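PDB 1S7G: NAD-dependent protein deacylase 2 from Archaeoglobus fulgidus, which removes acetyl groups from protein lysines using NAD, among them that of the chromatin protein Alba, whose DNA binding it thereby strengthens. Local coordinates for residues V19-A24 / A96-N101; A51-F56 / F165-P170; R113-H118 / L174-E179. All coordinates share one frame; numbering follows the deposited sequence.

Interaction 1. Residues V19-A24 / A96-N101; sequences VVFTGA and AVITQN. With NAD (nicotinamide-adenine-dinucleotide), chain L.
Val20 and Thr22 carry the backbone pairing of strand 18-22 with strand 94-99: Val20 N donates to Ala96 O (3.1 Å), Val20 O accepts from Ile98 N, Thr22 N gives to Ile98 O, and Thr22 O takes Gln100 N. The two strands run parallel; the axes of residues 19-22 and 96-99 approach to 4.7 Å. On one face Val19 CG1 meets Ile98 CD1, and the Phe21 and Ile98 side chains cross at about a right angle, Phe21 CD1 lying 3.7 Å from Ile98 CG2. On the other face Thr22 OG1 and Thr99 OG1 share a 2.8 Å hydrogen bond; His106 NE2 also bonds Thr22 OG1. Thr99 OG1, anti to its own nitrogen (chi1 -171°), accepts from Asn101 N as well, closing an ST turn where the strand ends. Gln100 can be followed outward: CB lies near Thr22 O, CG and CD pack at 3.8 Å against Phe21 CZ, OE1 sits in the ring plane at its edge, and NE2 reaches NAD O5D through a weak bond. Asn101 ND2 donates to Gly23 O (3.1 Å) from above the carbonyl plane, well off the lone pairs. With an alanine here in place of the amide, Gly23 O is likely to lose its ND2 donor and the two loops this link. The Gly23-Ala24 segment, after strand 18-22, presents Ala24 N to NAD O2N at 2.8 Å, and a CB on Gly23 would collide with the same phosphate oxygen. Parallel strands whose C-terminal ends grip a dinucleotide phosphate are typical of the Rossmann-type NAD-binding domain of sirtuins.

Interaction 2. Residues A51-F56 / F165-P170; sequences ASISGF and FGEPLP
Phe165 takes hold of the segment before helix 53-58 with both of its backbone polar groups. Its N donates to Ala51 O (2.9 Å), and its O accepts from Ile53 N (3.0 Å), so the two bonds flank Ser52 and make a single bridge. Ser52 CA comes to 3.2 Å from Phe165 O in a CA-H...O contact. With CG anti to the carbonyl carbon (chi1 -68°), the Phe165 ring lies alongside Ala51, CD2 touching Ala51 CB at 3.8 Å. On the far side of the bridge, Ile53 CG2 packs on the backbone of Gly166, whose positive phi suits glycine; a CB there would be tight against that methyl. Glu167 crosses Ile53 at about a right angle, OE2 lying 3.9 Å from Ile53 CB, while its OE1 accepts from Leu164 N.

In the next shell, Ser52 is the N-cap of helix 53-58: its OG accepts from Gly55 N at 2.9 Å and is also bonded to Glu48 O, which ties the cap back to helix 47-51. The Phe165 ring also packs on Pro47 and on Tyr204 of a second subunit, and Ile53 on Phe175 of a third. The bridge thus joins the junction of helices 47-51 and 53-58 to the loop leading from strand 158-162 into helix 171-183.

Interaction 3. Residues R113-H118 / L174-E179; sequences RVLELH and LFEAIE
Arg113 reaches Glu176 because its side chain is extended from CG to NE, with CG anti to the backbone nitrogen (chi1 -177°). Glu176 leans to meet it with an unusual first torsion (chi1 -98°), away from a staggered position. Arg113 NH1 donates to Glu176 OE2 at 2.6 Å, a salt bridge with a nearly straight hydrogen bond. The oxygen lies close to the guanidinium plane, at its edge, whereas the nitrogen comes to the carboxylate from above, the two planes being 48° apart; this is a single-contact bridge rather than a flat two-pronged pairing. A water donates to Glu176 O (2.9 Å) and accepts a weak bond from Arg113 NH1, linking the arginine to the helix backbone too.

Next to this polar pair, Leu115 of strand 114-116 and Leu117 just after it pack on helix 171-183. Leu115 divides its methyls: CD1 rests on the helix backbone, 3.6 Å from Ala177 N, and CD2 lies 3.7 Å from Glu176 OE1, beside the carboxylate. Leu117 sends CD2 between Leu174 and Ala177, 4.0 Å from Leu174 CA and 4.1 Å from Ala177 CB. Leu117 immediately precedes His118, the predicted proton acceptor, which touches NAD. The small alanine lets both leucines approach the helix closely, and Ile98 of the neighbouring strand 94-99 packs on the same two residues, Leu117 and Ala177. Thr173, one residue earlier in the helix, touches both leucines as well.

The contact combines a buried apolar seam, seating the helix against the edge of the parallel sheet, with an ion pair at its partly exposed margin, where the opposite charges are likely to steady each other.

Overall arrangement
From the N terminus, strand 18-22 enters the core of the sheet, and interaction 1 closes the first loop when strand 94-99 pairs beside it. Residues 51-56 lie within that loop but find their partner only at 165-170, so interaction 2 crosses interaction 1. Next comes 113-118, whose strand continues the sheet beyond 94-99; interaction 3 opens after interaction 1 has closed, with Leu115 N probably bonded to Val97 O between them, and closes when helix 171-183 brings back residues 174-179. Residues 165-170 lie inside its loop, so interactions 2 and 3 also cross, and Pro170 and Leu169 pack on Leu117. Together they join the parallel sheet, helix 171-183 and the outlying helices 47-51 and 53-58.

Interaction 1. Residues V19-A24 / A96-N101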
loop_
_atom_site.group_PDB
_atom_site.type_symbol
_atom_site.label_atom_id
_atom_site.label_comp_id
_atom_site.label_asym_id
_atom_site.label_seq_id
_atom_site.Cartn_x
_atom_site.Cartn_y
_atom_site.Cartn_z
ATOM N N VAL A 19 9.658 0.979 0.770
ATOM C CA VAL A 19 8.628 2.009 0.742
ATOM C C VAL A 19 9.274 3.376 1.006
ATOM O O VAL A 19 10.222 3.487 1.778
ATOM C CB VAL A 19 7.540 1.733 1.810
ATOM C CG1 VAL A 19 6.478 2.804 1.767
ATOM C CG2 VAL A 19 6.913 0.380 1.563
ATOM N N VAL A 20 8.763 4.414 0.358
ATOM C CA VAL A 20 9.300 5.758 0.536
ATOM C C VAL A 20 8.220 6.692 1.086
ATOM O O VAL A 20 7.138 6.804 0.509
ATOM C CB VAL A 20 9.802 6.330 -0.808
ATOM C CG1 VAL A 20 10.414 7.695 -0.598
ATOM C CG2 VAL A 20 10.808 5.383 -1.437
ATOM N N PHE A 21 8.501 7.345 2.208
ATOM C CA PHE A 21 7.540 8.282 2.791
ATOM C C PHE A 21 8.088 9.669 2.525
ATOM O O PHE A 21 9.238 9.940 2.838
ATOM C CB PHE A 21 7.411 8.084 4.304
ATOM C CG PHE A 21 6.496 9.078 4.959
ATOM C CD1 PHE A 21 5.139 8.802 5.104
ATOM C CD2 PHE A 21 6.978 10.320 5.374
ATOM C CE1 PHE A 21 4.274 9.747 5.647
ATOM C CE2 PHE A 21 6.121 11.281 5.920
ATOM C CZ PHE A 21 4.768 10.993 6.054
ATOM N N THR A 22 7.272 10.552 1.962
ATOM C CA THR A 22 7.741 11.896 1.649
ATOM C C THR A 22 6.884 13.010 2.227
ATOM O O THR A 22 5.674 12.875 2.358
ATOM C CB THR A 22 7.851 12.103 0.119
ATOM O OG1 THR A 22 6.545 12.097 -0.472
ATOM C CG2 THR A 22 8.670 10.992 -0.501
ATOM N N GLY A 23 7.542 14.107 2.583
ATOM C CA GLY A 23 6.855 15.257 3.130
ATOM C C GLY A 23 7.113 16.456 2.239
ATOM O O GLY A 23 7.729 16.322 1.184
ATOM N N ALA A 24 6.661 17.626 2.673
ATOM C CA ALA A 24 6.817 18.863 1.910
ATOM C C ALA A 24 8.245 19.157 1.476
ATOM O O ALA A 24 8.465 19.836 0.471
ATOM C CB ALA A 24 6.285 20.038 2.717
ATOM N N ALA A 96 6.104 1.140 -3.128
ATOM C CA ALA A 96 5.068 2.086 -2.771
ATOM C C ALA A 96 5.627 3.407 -2.294
ATOM O O ALA A 96 6.705 3.470 -1.709
ATOM C CB ALA A 96 4.179 1.496 -1.695
ATOM N N VAL A 97 4.885 4.468 -2.565
ATOM C CA VAL A 97 5.267 5.793 -2.112
ATOM C C VAL A 97 4.115 6.284 -1.251
ATOM O O VAL A 97 2.972 6.291 -1.689
ATOM C CB VAL A 97 5.473 6.769 -3.283
ATOM C CG1 VAL A 97 5.556 8.183 -2.768
ATOM C CG2 VAL A 97 6.753 6.423 -4.028
ATOM N N ILE A 98 4.413 6.649 -0.014
ATOM C CA ILE A 98 3.401 7.172 0.893
ATOM C C ILE A 98 3.745 8.646 1.023
ATOM O O ILE A 98 4.882 8.995 1.345
ATOM C CB ILE A 98 3.485 6.524 2.283
ATOM C CG1 ILE A 98 3.260 5.019 2.174
ATOM C CG2 ILE A 98 2.460 7.155 3.201
ATOM C CD1 ILE A 98 3.544 4.270 3.459
ATOM N N THR A 99 2.784 9.519 0.777
ATOM C CA THR A 99 3.098 10.932 0.860
ATOM C C THR A 99 2.046 11.759 1.547
ATOM O O THR A 99 0.869 11.388 1.603
ATOM C CB THR A 99 3.362 11.538 -0.550
ATOM O OG1 THR A 99 3.862 12.872 -0.412
ATOM C CG2 THR A 99 2.086 11.581 -1.375
ATOM N N GLN A 100 2.504 12.883 2.087
ATOM C CA GLN A 100 1.643 13.837 2.753
ATOM C C GLN A 100 1.411 15.012 1.819
ATOM O O GLN A 100 0.598 15.881 2.106
ATOM C CB GLN A 100 2.283 14.324 4.054
ATOM C CG GLN A 100 1.952 13.417 5.219
ATOM C CD GLN A 100 2.464 13.926 6.549
ATOM O OE1 GLN A 100 2.123 13.375 7.597
ATOM N NE2 GLN A 100 3.288 14.969 6.522
ATOM N N ASN A 101 2.124 15.042 0.701
ATOM C CA ASN A 101 1.956 16.142 -0.248
ATOM C C ASN A 101 0.695 15.976 -1.091
ATOM O O ASN A 101 0.240 14.860 -1.335
ATOM C CB ASN A 101 3.178 16.250 -1.162
ATOM C CG ASN A 101 4.461 16.404 -0.382
ATOM O OD1 ASN A 101 4.470 17.017 0.683
ATOM N ND2 ASN A 101 5.556 15.861 -0.908
HETATM P PA NAD L . 7.309 19.744 7.330
HETATM O O1A NAD L . 7.035 19.521 8.697
HETATM O O2A NAD L . 7.164 21.122 6.919
HETATM O O5B NAD L . 8.710 19.111 7.097
HETATM C C5B NAD L . 9.512 19.142 5.842
HETATM C C4B NAD L . 10.931 18.698 6.228
HETATM O O4B NAD L . 11.716 18.701 5.005
HETATM C C3B NAD L . 11.711 19.644 7.254
HETATM O O3B NAD L . 12.041 18.779 8.377
HETATM C C2B NAD L . 12.940 20.197 6.537
HETATM O O2B NAD L . 14.155 20.307 7.216
HETATM C C1B NAD L . 13.002 19.268 5.274
HETATM N N9A NAD L . 13.414 19.937 4.007
HETATM C C8A NAD L . 13.301 21.221 3.480
HETATM N N7A NAD L . 13.832 21.331 2.271
HETATM C C5A NAD L . 14.329 20.134 1.901
HETATM C C6A NAD L . 15.055 19.516 0.664
HETATM N N6A NAD L . 15.357 20.154 -0.381
HETATM N N1A NAD L . 15.396 18.127 0.714
HETATM C C2A NAD L . 15.157 17.252 1.806
HETATM N N3A NAD L . 14.480 17.796 2.990
HETATM C C4A NAD L . 14.079 19.222 2.998
HETATM O O3 NAD L . 6.441 18.874 6.401
HETATM P PN NAD L . 5.829 17.469 6.538
HETATM O O1N NAD L . 6.779 16.660 7.208
HETATM O O2N NAD L . 5.414 17.124 5.156
HETATM O O5D NAD L . 4.557 17.737 7.602
HETATM C C5D NAD L . 3.447 18.548 7.128
HETATM C C4D NAD L . 2.175 18.506 7.934
HETATM O O4D NAD L . 2.371 18.442 9.428
HETATM C C3D NAD L . 1.286 19.778 7.673
HETATM O O3D NAD L . -0.131 19.404 7.489
HETATM C C2D NAD L . 1.570 20.748 8.934
HETATM O O2D NAD L . 0.503 21.671 9.271
HETATM C C1D NAD L . 1.978 19.723 10.109
HETATM N N1N NAD L . 3.131 20.204 10.994
HETATM C C2N NAD L . 2.729 20.757 12.348
HETATM C C3N NAD L . 3.725 21.192 13.290
HETATM C C7N NAD L . 3.365 21.797 14.654
HETATM O O7N NAD L . 4.310 22.010 15.531
HETATM N N7N NAD L . 2.060 22.153 14.874
HETATM C C4N NAD L . 5.269 21.082 12.887
HETATM C C5N NAD L . 5.691 20.533 11.503
HETATM C C6N NAD L . 4.600 20.100 10.577
#

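Interaction 2. Residues A51-F56 / F165-P170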
loop_
_atom_site.group_PDB
_atom_site.type_symbol
_atom_site.label_atom_id
_atom_site.label_comp_id
_atom_site.label_asym_id
_atom_site.label_seq_id
_atom_site.Cartn_x
_atom_site.Cartn_y
_atom_site.Cartn_z
ATOM N N ALA A 51 -9.695 26.938 6.757
ATOM C CA ALA A 51 -9.181 25.612 6.453
ATOM C C ALA A 51 -9.874 24.427 7.118
ATOM O O ALA A 51 -9.284 23.359 7.239
ATOM C CB ALA A 51 -7.688 25.575 6.753
ATOM N N SER A 52 -11.114 24.607 7.549
ATOM C CA SER A 52 -11.849 23.506 8.161
ATOM C C SER A 52 -13.086 23.256 7.303
ATOM O O SER A 52 -13.546 24.154 6.591
ATOM C CB SER A 52 -12.269 23.848 9.590
ATOM O OG SER A 52 -13.377 24.725 9.595
ATOM N N ILE A 53 -13.617 22.041 7.359
ATOM C CA ILE A 53 -14.789 21.703 6.567
ATOM C C ILE A 53 -15.965 22.571 7.000
ATOM O O ILE A 53 -16.799 22.965 6.183
ATOM C CB ILE A 53 -15.175 20.206 6.727
ATOM C CG1 ILE A 53 -16.445 19.906 5.928
ATOM C CG2 ILE A 53 -15.433 19.882 8.186
ATOM C CD1 ILE A 53 -16.294 20.119 4.438
ATOM N N SER A 54 -16.026 22.868 8.292
ATOM C CA SER A 54 -17.105 23.681 8.821
ATOM C C SER A 54 -16.989 25.092 8.253
ATOM O O SER A 54 -17.978 25.675 7.822
ATOM C CB SER A 54 -17.039 23.711 10.349
ATOM O OG SER A 54 -18.331 23.904 10.896
ATOM N N GLY A 55 -15.775 25.635 8.259
ATOM C CA GLY A 55 -15.562 26.962 7.717
ATOM C C GLY A 55 -15.868 26.996 6.226
ATOM O O GLY A 55 -16.374 27.993 5.706
ATOM N N PHE A 56 -15.576 25.904 5.528
ATOM C CA PHE A 56 -15.838 25.854 4.097
ATOM C C PHE A 56 -17.335 25.923 3.786
ATOM O O PHE A 56 -17.758 26.665 2.900
ATOM C CB PHE A 56 -15.260 24.583 3.485
ATOM C CG PHE A 56 -15.342 24.551 1.987
ATOM C CD1 PHE A 56 -14.407 25.232 1.215
ATOM C CD2 PHE A 56 -16.374 23.870 1.345
ATOM C CE1 PHE A 56 -14.498 25.238 -0.172
ATOM C CE2 PHE A 56 -16.474 23.870 -0.045
ATOM C CZ PHE A 56 -15.537 24.554 -0.806
ATOM N N PHE A 165 -9.306 20.615 8.193
ATOM C CA PHE A 165 -9.475 20.426 9.633
ATOM C C PHE A 165 -10.926 20.002 9.864
ATOM O O PHE A 165 -11.824 20.414 9.120
ATOM C CB PHE A 165 -9.236 21.735 10.402
ATOM C CG PHE A 165 -7.814 22.219 10.374
ATOM C CD1 PHE A 165 -6.772 21.393 10.781
ATOM C CD2 PHE A 165 -7.518 23.516 9.963
ATOM C CE1 PHE A 165 -5.450 21.848 10.779
ATOM C CE2 PHE A 165 -6.198 23.983 9.958
ATOM C CZ PHE A 165 -5.160 23.143 10.367
ATOM N N GLY A 166 -11.165 19.190 10.885
ATOM C CA GLY A 166 -12.533 18.786 11.167
ATOM C C GLY A 166 -12.965 17.513 10.468
ATOM O O GLY A 166 -14.001 16.943 10.798
ATOM N N GLU A 167 -12.189 17.069 9.489
ATOM C CA GLU A 167 -12.530 15.840 8.800
ATOM C C GLU A 167 -11.402 14.846 9.007
ATOM O O GLU A 167 -10.234 15.222 9.114
ATOM C CB GLU A 167 -12.802 16.090 7.308
ATOM C CG GLU A 167 -11.674 16.704 6.513
ATOM C CD GLU A 167 -12.145 17.214 5.158
ATOM O OE1 GLU A 167 -11.294 17.602 4.333
ATOM O OE2 GLU A 167 -13.369 17.237 4.919
ATOM N N PRO A 168 -11.746 13.558 9.093
ATOM C CA PRO A 168 -10.774 12.482 9.298
ATOM C C PRO A 168 -9.873 12.213 8.099
ATOM O O PRO A 168 -10.173 12.618 6.975
ATOM C CB PRO A 168 -11.664 11.289 9.621
ATOM C CG PRO A 168 -12.845 11.535 8.730
ATOM C CD PRO A 168 -13.108 13.012 8.949
ATOM N N LEU A 169 -8.762 11.532 8.360
ATOM C CA LEU A 169 -7.819 11.161 7.312
ATOM C C LEU A 169 -8.464 10.066 6.469
ATOM O O LEU A 169 -9.337 9.354 6.944
ATOM C CB LEU A 169 -6.523 10.642 7.937
ATOM C CG LEU A 169 -5.718 11.717 8.677
ATOM C CD1 LEU A 169 -4.536 11.091 9.398
ATOM C CD2 LEU A 169 -5.238 12.764 7.681
ATOM N N PRO A 170 -8.070 9.938 5.198
ATOM C CA PRO A 170 -8.685 8.882 4.383
ATOM C C PRO A 170 -8.287 7.536 4.991
ATOM O O PRO A 170 -7.140 7.114 4.879
ATOM C CB PRO A 170 -8.086 9.127 3.002
ATOM C CG PRO A 170 -6.724 9.738 3.330
ATOM C CD PRO A 170 -7.059 10.692 4.436
#

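Interaction 3. Residues R113-H118 / L174-E179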
loop_
_atom_site.group_PDB
_atom_site.type_symbol
_atom_site.label_atom_id
_atom_site.label_comp_id
_atom_site.label_asym_id
_atom_site.label_seq_id
_atom_site.Cartn_x
_atom_site.Cartn_y
_atom_site.Cartn_z
ATOM N N ARG A 113 2.443 3.679 -7.690
ATOM C CA ARG A 113 1.728 3.477 -6.437
ATOM C C ARG A 113 2.029 4.571 -5.432
ATOM O O ARG A 113 3.093 4.598 -4.818
ATOM C CB ARG A 113 2.067 2.111 -5.840
ATOM C CG ARG A 113 1.299 1.785 -4.562
ATOM C CD ARG A 113 1.399 0.300 -4.252
ATOM N NE ARG A 113 0.762 -0.076 -2.996
ATOM C CZ ARG A 113 -0.528 0.081 -2.725
ATOM N NH1 ARG A 113 -1.004 -0.307 -1.549
ATOM N NH2 ARG A 113 -1.342 0.632 -3.618
ATOM N N VAL A 114 1.064 5.465 -5.267
ATOM C CA VAL A 114 1.193 6.589 -4.357
ATOM C C VAL A 114 -0.018 6.644 -3.429
ATOM O O VAL A 114 -1.152 6.747 -3.889
ATOM C CB VAL A 114 1.270 7.907 -5.143
ATOM C CG1 VAL A 114 1.574 9.053 -4.211
ATOM C CG2 VAL A 114 2.322 7.798 -6.225
ATOM N N LEU A 115 0.231 6.558 -2.126
ATOM C CA LEU A 115 -0.832 6.619 -1.135
ATOM C C LEU A 115 -0.816 8.046 -0.590
ATOM O O LEU A 115 0.104 8.441 0.123
ATOM C CB LEU A 115 -0.578 5.588 -0.027
ATOM C CG LEU A 115 -0.464 4.136 -0.527
ATOM C CD1 LEU A 115 -0.143 3.197 0.623
ATOM C CD2 LEU A 115 -1.776 3.719 -1.191
ATOM N N GLU A 116 -1.829 8.823 -0.957
ATOM C CA GLU A 116 -1.920 10.218 -0.547
ATOM C C GLU A 116 -2.696 10.397 0.754
ATOM O O GLU A 116 -3.925 10.425 0.764
ATOM C CB GLU A 116 -2.546 11.023 -1.690
ATOM C CG GLU A 116 -1.711 10.952 -2.978
ATOM C CD GLU A 116 -2.354 11.664 -4.160
ATOM O OE1 GLU A 116 -1.685 12.523 -4.785
ATOM O OE2 GLU A 116 -3.526 11.362 -4.466
ATOM N N LEU A 117 -1.960 10.538 1.853
ATOM C CA LEU A 117 -2.564 10.678 3.175
ATOM C C LEU A 117 -3.366 11.957 3.421
ATOM O O LEU A 117 -4.237 11.988 4.286
ATOM C CB LEU A 117 -1.485 10.533 4.249
ATOM C CG LEU A 117 -0.735 9.205 4.202
ATOM C CD1 LEU A 117 0.300 9.164 5.307
ATOM C CD2 LEU A 117 -1.718 8.059 4.344
ATOM N N HIS A 118 -3.070 13.018 2.681
ATOM C CA HIS A 118 -3.805 14.261 2.863
ATOM C C HIS A 118 -4.652 14.592 1.639
ATOM O O HIS A 118 -5.107 15.717 1.491
ATOM C CB HIS A 118 -2.841 15.419 3.151
ATOM C CG HIS A 118 -2.220 15.368 4.513
ATOM N ND1 HIS A 118 -2.512 14.382 5.430
ATOM C CD2 HIS A 118 -1.319 16.182 5.111
ATOM C CE1 HIS A 118 -1.816 14.589 6.535
ATOM N NE2 HIS A 118 -1.085 15.676 6.367
ATOM N N LEU A 174 -4.873 5.290 4.668
ATOM C CA LEU A 174 -4.049 5.222 5.870
ATOM C C LEU A 174 -3.813 3.756 6.236
ATOM O O LEU A 174 -2.708 3.361 6.612
ATOM C CB LEU A 174 -4.757 5.926 7.026
ATOM C CG LEU A 174 -4.034 5.868 8.367
ATOM C CD1 LEU A 174 -2.767 6.707 8.288
ATOM C CD2 LEU A 174 -4.954 6.379 9.474
ATOM N N PHE A 175 -4.877 2.966 6.121
ATOM C CA PHE A 175 -4.861 1.541 6.410
ATOM C C PHE A 175 -3.841 0.853 5.495
ATOM O O PHE A 175 -3.040 0.044 5.950
ATOM C CB PHE A 175 -6.267 0.978 6.177
ATOM C CG PHE A 175 -6.388 -0.492 6.423
ATOM C CD1 PHE A 175 -6.572 -0.983 7.712
ATOM C CD2 PHE A 175 -6.334 -1.394 5.356
ATOM C CE1 PHE A 175 -6.705 -2.357 7.940
ATOM C CE2 PHE A 175 -6.465 -2.770 5.572
ATOM C CZ PHE A 175 -6.651 -3.250 6.868
ATOM N N GLU A 176 -3.869 1.188 4.206
ATOM C CA GLU A 176 -2.920 0.617 3.254
ATOM C C GLU A 176 -1.489 1.073 3.566
ATOM O O GLU A 176 -0.539 0.301 3.438
ATOM C CB GLU A 176 -3.270 1.038 1.825
ATOM C CG GLU A 176 -4.067 0.026 1.028
ATOM C CD GLU A 176 -4.119 0.389 -0.452
ATOM O OE1 GLU A 176 -4.715 1.435 -0.799
ATOM O OE2 GLU A 176 -3.550 -0.367 -1.270
ATOM N N ALA A 177 -1.333 2.334 3.960
ATOM C CA ALA A 177 -0.001 2.862 4.274
ATOM C C ALA A 177 0.612 2.098 5.446
ATOM O O ALA A 177 1.788 1.733 5.418
ATOM C CB ALA A 177 -0.083 4.356 4.603
ATOM N N ILE A 178 -0.201 1.846 6.469
ATOM C CA ILE A 178 0.247 1.125 7.653
ATOM C C ILE A 178 0.596 -0.329 7.317
ATOM O O ILE A 178 1.597 -0.858 7.801
ATOM C CB ILE A 178 -0.832 1.185 8.754
ATOM C CG1 ILE A 178 -0.945 2.627 9.268
ATOM C CG2 ILE A 178 -0.507 0.216 9.877
ATOM C CD1 ILE A 178 -2.071 2.847 10.253
ATOM N N GLU A 179 -0.215 -0.980 6.492
ATOM C CA GLU A 179 0.105 -2.354 6.119
ATOM C C GLU A 179 1.445 -2.321 5.397
ATOM O O GLU A 179 2.296 -3.192 5.576
ATOM C CB GLU A 179 -0.963 -2.942 5.195
ATOM C CG GLU A 179 -0.521 -4.227 4.491
ATOM C CD GLU A 179 -0.023 -5.306 5.455
ATOM O OE1 GLU A 179 0.633 -6.264 4.987
ATOM O OE2 GLU A 179 -0.289 -5.208 6.677
HETATM O O HOH W 1 -0.347 -1.740 1.407
#